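PDB 6IWY: flagellar hook-associated protein 2 from Helicobacter pylori, which caps the tip of the growing flagellar filament, helping flagellin monomers polymerise there and keeping them from leaking out unassembled. Local coordinates for residues A[79-82]-A[83-86]. Sequence-based numbering, arbitrary orientation.
Sequences GMTL and GDVA
Asp84 lays its carboxylate across the side chain of Thr81, and the two residues form a capping box at the start of helix 82-92. Thr81 is the N-cap: its OG1 accepts from Asp84 N at 2.8 Å in a nearly straight bond (172°). With chi1 at 74°, the hydroxyl sits between its own backbone N and carbonyl carbon, facing the first turn. Threonine suits this place because its short side chain can satisfy an amide that has no carbonyl of a preceding turn to bind. Asp84 returns the bond: Thr81 N donates to Asp84 OD2 at 3.2 Å, reaching it from above the carboxylate plane. An acid here is also probably favoured by the positive end of the helix dipole. Helical bonding then begins with Val85 N to Thr81 O at 2.9 Å, followed by Ala86 N to Leu82 O. Just ahead of the cap, Met80 runs its flexible apolar chain alongside Asp84 CB, and Met80 CB lies 4.3 Å from Val85 CG2. Leu82, Val85 and Ala86, apolar as their burial requires, pack on Leu112 of strand 110-116; Leu82 and Ala86 also meet Val101 of strand 97-103.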
# COMPACT_ATOMS: atom_id res chain seq x y z
N GLY A 79 -9.08 17.19 -11.68
CA GLY A 79 -9.61 18.45 -11.19
C GLY A 79 -10.14 18.46 -9.76
O GLY A 79 -10.54 19.51 -9.27
N MET A 80 -10.16 17.31 -9.10
CA MET A 80 -10.52 17.22 -7.67
C MET A 80 -9.68 18.19 -6.77
O MET A 80 -8.46 18.36 -6.97
CB MET A 80 -10.29 15.79 -7.16
CG MET A 80 -11.52 15.07 -6.60
SD MET A 80 -11.29 13.26 -6.63
CE MET A 80 -12.80 12.65 -5.89
N THR A 81 -10.34 18.78 -5.78
CA THR A 81 -9.66 19.59 -4.76
C THR A 81 -9.14 18.74 -3.61
O THR A 81 -9.66 17.65 -3.33
CB THR A 81 -10.62 20.59 -4.10
OG1 THR A 81 -11.49 19.87 -3.21
CG2 THR A 81 -11.45 21.36 -5.16
N LEU A 82 -8.12 19.27 -2.92
CA LEU A 82 -7.58 18.66 -1.69
C LEU A 82 -8.70 18.27 -0.74
O LEU A 82 -8.69 17.17 -0.18
CB LEU A 82 -6.64 19.63 -0.98
CG LEU A 82 -6.09 19.22 0.38
CD1 LEU A 82 -5.25 17.96 0.28
CD2 LEU A 82 -5.26 20.36 0.97
N GLY A 83 -9.67 19.16 -0.57
CA GLY A 83 -10.84 18.86 0.24
C GLY A 83 -11.59 17.65 -0.29
O GLY A 83 -11.94 16.74 0.48
N ASP A 84 -11.87 17.64 -1.59
CA ASP A 84 -12.47 16.48 -2.23
C ASP A 84 -11.70 15.19 -1.89
O ASP A 84 -12.30 14.22 -1.44
CB ASP A 84 -12.50 16.63 -3.76
CG ASP A 84 -13.45 17.72 -4.25
OD1 ASP A 84 -14.26 18.29 -3.47
OD2 ASP A 84 -13.39 18.00 -5.47
N VAL A 85 -10.38 15.16 -2.11
CA VAL A 85 -9.63 13.92 -1.91
C VAL A 85 -9.68 13.46 -0.45
O VAL A 85 -9.75 12.28 -0.17
CB VAL A 85 -8.16 14.04 -2.29
CG1 VAL A 85 -7.44 12.76 -1.90
CG2 VAL A 85 -8.01 14.30 -3.77
N ALA A 86 -9.65 14.40 0.47
CA ALA A 86 -9.71 14.07 1.88
C ALA A 86 -10.97 13.28 2.17
O ALA A 86 -10.94 12.25 2.83
CB ALA A 86 -9.68 15.32 2.72